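Local coordinates for protein PHOX (Pseudomonas fluorescens, PDB 4A9V) that probably hydrolyses phosphate monoesters as an alkaline phosphatase, using a complex iron-calcium cofactor held in a beta-propeller, at residues S8-T21 with M506-E520. Residues are numbered along the deposited sequence; the frame is centred on the assembly and turned at random.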
loop_
_atom_site.group_PDB
_atom_site.type_symbol
_atom_site.label_atom_id
_atom_site.label_comp_id
_atom_site.label_asym_id
_atom_site.label_seq_id
_atom_site.Cartn_x
_atom_site.Cartn_y
_atom_site.Cartn_z
ATOM N N SER A 8 28.318 1.860 -9.668
ATOM C CA SER A 8 27.037 1.245 -10.120
ATOM C C SER A 8 26.724 1.629 -11.565
ATOM O O SER A 8 27.026 2.740 -12.004
ATOM C CB SER A 8 25.885 1.670 -9.207
ATOM O OG SER A 8 24.646 1.181 -9.692
ATOM N N ARG A 9 26.257 0.649 -12.331
ATOM C CA ARG A 9 25.749 0.890 -13.673
ATOM C C ARG A 9 24.424 1.648 -13.608
ATOM O O ARG A 9 24.089 2.413 -14.514
ATOM C CB ARG A 9 25.559 -0.448 -14.394
ATOM C CG ARG A 9 24.919 -0.349 -15.768
ATOM C CD ARG A 9 24.510 -1.723 -16.282
ATOM N NE ARG A 9 23.882 -2.540 -15.244
ATOM C CZ ARG A 9 22.568 -2.675 -15.093
ATOM N NH1 ARG A 9 21.738 -1.989 -15.867
ATOM N NH2 ARG A 9 22.079 -3.423 -14.109
ATOM N N LEU A 10 23.736 1.522 -12.480
ATOM C CA LEU A 10 22.334 1.895 -12.391
ATOM C C LEU A 10 22.154 3.259 -11.757
ATOM O O LEU A 10 21.119 3.881 -11.944
ATOM C CB LEU A 10 21.540 0.870 -11.580
ATOM C CG LEU A 10 21.244 -0.442 -12.291
ATOM C CD1 LEU A 10 20.617 -1.420 -11.313
ATOM C CD2 LEU A 10 20.328 -0.186 -13.474
ATOM N N LEU A 11 23.002 3.583 -10.788
ATOM C CA LEU A 11 22.764 4.757 -9.961
ATOM C C LEU A 11 23.493 5.973 -10.534
ATOM O O LEU A 11 24.722 6.051 -10.479
ATOM C CB LEU A 11 23.188 4.486 -8.518
ATOM C CG LEU A 11 22.473 3.305 -7.845
ATOM C CD1 LEU A 11 23.001 3.096 -6.438
ATOM C CD2 LEU A 11 20.961 3.491 -7.830
ATOM N N GLY A 12 22.738 6.862 -11.176
ATOM C CA GLY A 12 23.328 7.907 -12.003
ATOM C C GLY A 12 23.435 9.267 -11.332
ATOM O O GLY A 12 23.914 10.219 -11.947
ATOM N N PHE A 13 23.014 9.356 -10.073
ATOM C CA PHE A 13 23.001 10.615 -9.329
ATOM C C PHE A 13 23.776 10.448 -8.019
ATOM O O PHE A 13 23.951 9.335 -7.531
ATOM C CB PHE A 13 21.560 11.039 -9.035
ATOM C CG PHE A 13 20.814 10.075 -8.149
ATOM C CD1 PHE A 13 20.231 8.924 -8.669
ATOM C CD2 PHE A 13 20.837 10.233 -6.777
ATOM C CE1 PHE A 13 19.677 7.969 -7.832
ATOM C CE2 PHE A 13 20.293 9.277 -5.939
ATOM C CZ PHE A 13 19.731 8.134 -6.467
ATOM N N ASP A 14 24.237 11.566 -7.464
ATOM C CA ASP A 14 24.919 11.573 -6.174
ATOM C C ASP A 14 23.910 11.593 -5.038
ATOM O O ASP A 14 22.952 12.365 -5.058
ATOM C CB ASP A 14 25.822 12.802 -6.052
ATOM C CG ASP A 14 27.051 12.711 -6.926
ATOM O OD1 ASP A 14 27.266 11.643 -7.533
ATOM O OD2 ASP A 14 27.905 13.618 -6.828
ATOM N N SER A 15 24.142 10.762 -4.031
ATOM C CA SER A 15 23.276 10.697 -2.869
ATOM C C SER A 15 23.140 12.074 -2.217
ATOM O O SER A 15 24.141 12.749 -1.965
ATOM C CB SER A 15 23.865 9.699 -1.877
ATOM O OG SER A 15 22.956 9.449 -0.824
ATOM N N ILE A 16 21.903 12.505 -1.981
ATOM C CA ILE A 16 21.636 13.837 -1.447
ATOM C C ILE A 16 21.629 13.800 0.078
ATOM O O ILE A 16 21.412 12.746 0.680
ATOM C CB ILE A 16 20.309 14.429 -1.975
ATOM C CG1 ILE A 16 19.080 13.717 -1.398
ATOM C CG2 ILE A 16 20.282 14.378 -3.497
ATOM C CD1 ILE A 16 17.794 14.478 -1.651
ATOM N N PRO A 17 21.861 14.953 0.717
ATOM C CA PRO A 17 21.809 14.957 2.175
ATOM C C PRO A 17 20.392 14.794 2.716
ATOM O O PRO A 17 19.425 15.205 2.084
ATOM C CB PRO A 17 22.389 16.321 2.569
ATOM C CG PRO A 17 22.436 17.135 1.331
ATOM C CD PRO A 17 22.325 16.229 0.145
ATOM N N ALA A 18 20.282 14.235 3.914
ATOM C CA ALA A 18 19.033 14.289 4.657
ATOM C C ALA A 18 18.626 15.744 4.846
ATOM O O ALA A 18 19.486 16.628 4.899
ATOM C CB ALA A 18 19.199 13.603 6.001
ATOM N N ALA A 19 17.331 15.990 4.995
ATOM C CA ALA A 19 16.834 17.354 5.110
ATOM C C ALA A 19 15.617 17.414 6.016
ATOM O O ALA A 19 14.935 16.409 6.232
ATOM C CB ALA A 19 16.507 17.913 3.735
ATOM N N THR A 20 15.346 18.610 6.533
ATOM C CA THR A 20 14.285 18.817 7.506
ATOM C C THR A 20 13.325 19.926 7.070
ATOM O O THR A 20 12.375 20.234 7.785
ATOM C CB THR A 20 14.873 19.178 8.883
ATOM O OG1 THR A 20 15.683 20.349 8.756
ATOM C CG2 THR A 20 15.732 18.043 9.407
ATOM N N THR A 21 13.517 20.441 5.859
ATOM C CA THR A 21 12.730 21.560 5.354
ATOM C C THR A 21 11.348 21.122 4.863
ATOM O O THR A 21 11.123 19.948 4.569
ATOM C CB THR A 21 13.475 22.250 4.200
ATOM O OG1 THR A 21 13.886 21.263 3.249
ATOM C CG2 THR A 21 14.699 22.995 4.724
ATOM N N MET A 506 18.662 11.388 10.244
ATOM C CA MET A 506 17.840 10.822 9.175
ATOM C C MET A 506 16.886 11.825 8.531
ATOM O O MET A 506 16.417 11.609 7.416
ATOM C CB MET A 506 17.068 9.618 9.694
ATOM C CG MET A 506 17.991 8.453 9.980
ATOM S SD MET A 506 17.139 7.067 10.749
ATOM C CE MET A 506 18.426 5.826 10.641
ATOM N N GLY A 507 16.548 12.892 9.247
ATOM C CA GLY A 507 15.681 13.928 8.695
ATOM C C GLY A 507 14.270 13.462 8.372
ATOM O O GLY A 507 13.756 12.510 8.961
ATOM N N ASN A 508 13.665 14.134 7.396
ATOM C CA ASN A 508 12.296 13.871 6.970
ATOM C C ASN A 508 12.222 12.559 6.190
ATOM O O ASN A 508 13.245 12.039 5.726
ATOM C CB ASN A 508 11.807 15.019 6.081
ATOM C CG ASN A 508 11.541 16.303 6.847
ATOM O OD1 ASN A 508 11.649 16.368 8.072
ATOM N ND2 ASN A 508 11.177 17.342 6.109
ATOM N N ASN A 509 11.001 12.102 5.933
ATOM C CA ASN A 509 10.817 10.942 5.077
ATOM C C ASN A 509 11.273 11.220 3.655
ATOM O O ASN A 509 11.441 12.371 3.239
ATOM C CB ASN A 509 9.363 10.476 5.126
ATOM C CG ASN A 509 9.089 9.622 6.337
ATOM O OD1 ASN A 509 9.817 8.662 6.591
ATOM N ND2 ASN A 509 8.074 9.982 7.114
ATOM N N GLN A 510 11.575 10.148 2.940
ATOM C CA GLN A 510 12.484 10.240 1.820
ATOM C C GLN A 510 12.320 9.084 0.854
ATOM O O GLN A 510 11.567 8.133 1.107
ATOM C CB GLN A 510 13.899 10.294 2.350
ATOM C CG GLN A 510 14.281 9.086 3.169
ATOM C CD GLN A 510 15.567 9.302 3.945
ATOM O OE1 GLN A 510 16.646 8.864 3.522
ATOM N NE2 GLN A 510 15.454 9.950 5.098
ATOM N N MET A 511 12.965 9.223 -0.293
ATOM C CA MET A 511 13.031 8.164 -1.275
ATOM C C MET A 511 14.486 7.931 -1.627
ATOM O O MET A 511 15.250 8.880 -1.823
ATOM C CB MET A 511 12.214 8.524 -2.524
ATOM C CG MET A 511 12.200 7.433 -3.593
ATOM S SD MET A 511 10.878 7.615 -4.808
ATOM C CE MET A 511 11.379 9.126 -5.617
ATOM N N LEU A 512 14.852 6.659 -1.718
ATOM C CA LEU A 512 16.200 6.242 -2.057
ATOM C C LEU A 512 16.159 5.322 -3.271
ATOM O O LEU A 512 15.090 4.885 -3.704
ATOM C CB LEU A 512 16.862 5.525 -0.866
ATOM C CG LEU A 512 16.798 6.292 0.465
ATOM C CD1 LEU A 512 15.676 5.787 1.362
ATOM C CD2 LEU A 512 18.135 6.250 1.200
ATOM N N CYS A 513 17.323 5.092 -3.854
ATOM C CA CYS A 513 17.448 4.227 -5.006
ATOM C C CYS A 513 18.571 3.237 -4.754
ATOM O O CYS A 513 19.630 3.605 -4.253
ATOM C CB CYS A 513 17.754 5.061 -6.250
ATOM S SG CYS A 513 17.535 4.175 -7.810
ATOM N N ALA A 514 18.336 1.984 -5.125
ATOM C CA ALA A 514 19.260 0.899 -4.831
ATOM C C ALA A 514 19.589 0.094 -6.082
ATOM O O ALA A 514 18.746 -0.082 -6.975
ATOM C CB ALA A 514 18.681 -0.012 -3.763
ATOM N N ASP A 515 20.796 -0.461 -6.083
ATOM C CA ASP A 515 21.259 -1.409 -7.091
ATOM C C ASP A 515 21.127 -2.826 -6.527
ATOM O O ASP A 515 21.815 -3.176 -5.570
ATOM C CB ASP A 515 22.726 -1.099 -7.411
ATOM C CG ASP A 515 23.282 -1.949 -8.526
ATOM O OD1 ASP A 515 22.948 -3.145 -8.590
ATOM O OD2 ASP A 515 24.076 -1.423 -9.332
ATOM N N PRO A 516 20.193 -3.620 -7.066
ATOM C CA PRO A 516 19.962 -4.948 -6.509
ATOM C C PRO A 516 21.196 -5.846 -6.479
ATOM O O PRO A 516 21.344 -6.668 -5.569
ATOM C CB PRO A 516 18.890 -5.524 -7.436
ATOM C CG PRO A 516 18.125 -4.329 -7.881
ATOM C CD PRO A 516 19.170 -3.262 -8.066
ATOM N N ALA A 517 22.067 -5.708 -7.471
ATOM C CA ALA A 517 23.231 -6.584 -7.594
ATOM C C ALA A 517 24.313 -6.226 -6.580
ATOM O O ALA A 517 25.020 -7.099 -6.072
ATOM C CB ALA A 517 23.793 -6.528 -9.006
ATOM N N THR A 518 24.509 -4.937 -6.344
ATOM C CA THR A 518 25.644 -4.517 -5.546
ATOM C C THR A 518 25.245 -4.189 -4.119
ATOM O O THR A 518 26.103 -4.149 -3.240
ATOM C CB THR A 518 26.349 -3.289 -6.132
ATOM O OG1 THR A 518 25.497 -2.153 -5.976
ATOM C CG2 THR A 518 26.692 -3.493 -7.603
ATOM N N GLY A 519 23.962 -3.924 -3.894
ATOM C CA GLY A 519 23.475 -3.518 -2.593
ATOM C C GLY A 519 23.582 -2.034 -2.307
ATOM O O GLY A 519 23.114 -1.584 -1.267
ATOM N N GLU A 520 24.201 -1.273 -3.210
ATOM C CA GLU A 520 24.410 0.147 -2.963
ATOM C C GLU A 520 23.076 0.891 -2.909
ATOM O O GLU A 520 22.203 0.679 -3.758
ATOM C CB GLU A 520 25.311 0.760 -4.038
ATOM C CG GLU A 520 25.670 2.207 -3.744
ATOM C CD GLU A 520 26.608 2.836 -4.757
ATOM O OE1 GLU A 520 26.966 2.181 -5.763
ATOM O OE2 GLU A 520 26.921 4.033 -4.578
HETATM O O HOH W 1 29.348 3.386 -7.133
HETATM O O HOH W 2 23.043 -4.035 -11.303
HETATM O O HOH W 3 15.960 13.273 5.181
#
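Ser8 and Asp515 join one end of this contact: the serine OG donates to OD2 of the aspartate (2.7 Å), on the anti lone pair. The same OG accepts from the backbone N of Leu10 and of Leu11, an ST turn and ST motif that bend the start of the chain. Asp515 OD1 takes the backbone N of Ala517, nearly along its C-O axis, and that of Thr518 from above the carboxylate plane, as Asx turn and Asx motif. With CG anti to the backbone N (chi1 -175°), the carboxylate is placed where OD2 meets Ser8 and OD1 meets its own turn. With an alanine here, the Ser8 hydroxyl would probably lose its acceptor and the backbone N-H groups of Ala517 and Thr518 their shared carboxylate oxygen.

Beside this polar joint the packing is tight and apolar. Leu11 forks, CD2 resting 3.5 Å from Cys513 SG while CD1 lies along the aliphatic part of Glu520, 3.9 Å from its CG. The Phe13 ring presents its edge to Cys513, CZ to CB 3.7 Å, and Leu10 CD1 reaches Pro516 CD. The solvent side is looser and bridged by water: one links Ser8 N to OE1 of Glu520, whose OE2 forms a salt bridge with Arg522, and another, less certain, lies between Asp515 OD1 and NH2 of the poorly ordered Arg9.

At the far end, Asn508 N donates to Ala19 O (2.9 Å, 170° at the hydrogen), Ala18 CB sits over Met506 O, and a water accepts from Ala19 N within hydrogen-bonding distance of Met506 O and Asn508 O. Segment 8-21 thus runs alongside 506-520 in the opposite direction, touching it near both ends, at the outer hairpin (strands 510-514 and 521-526) of a four-stranded antiparallel sheet, as in a beta-propeller blade.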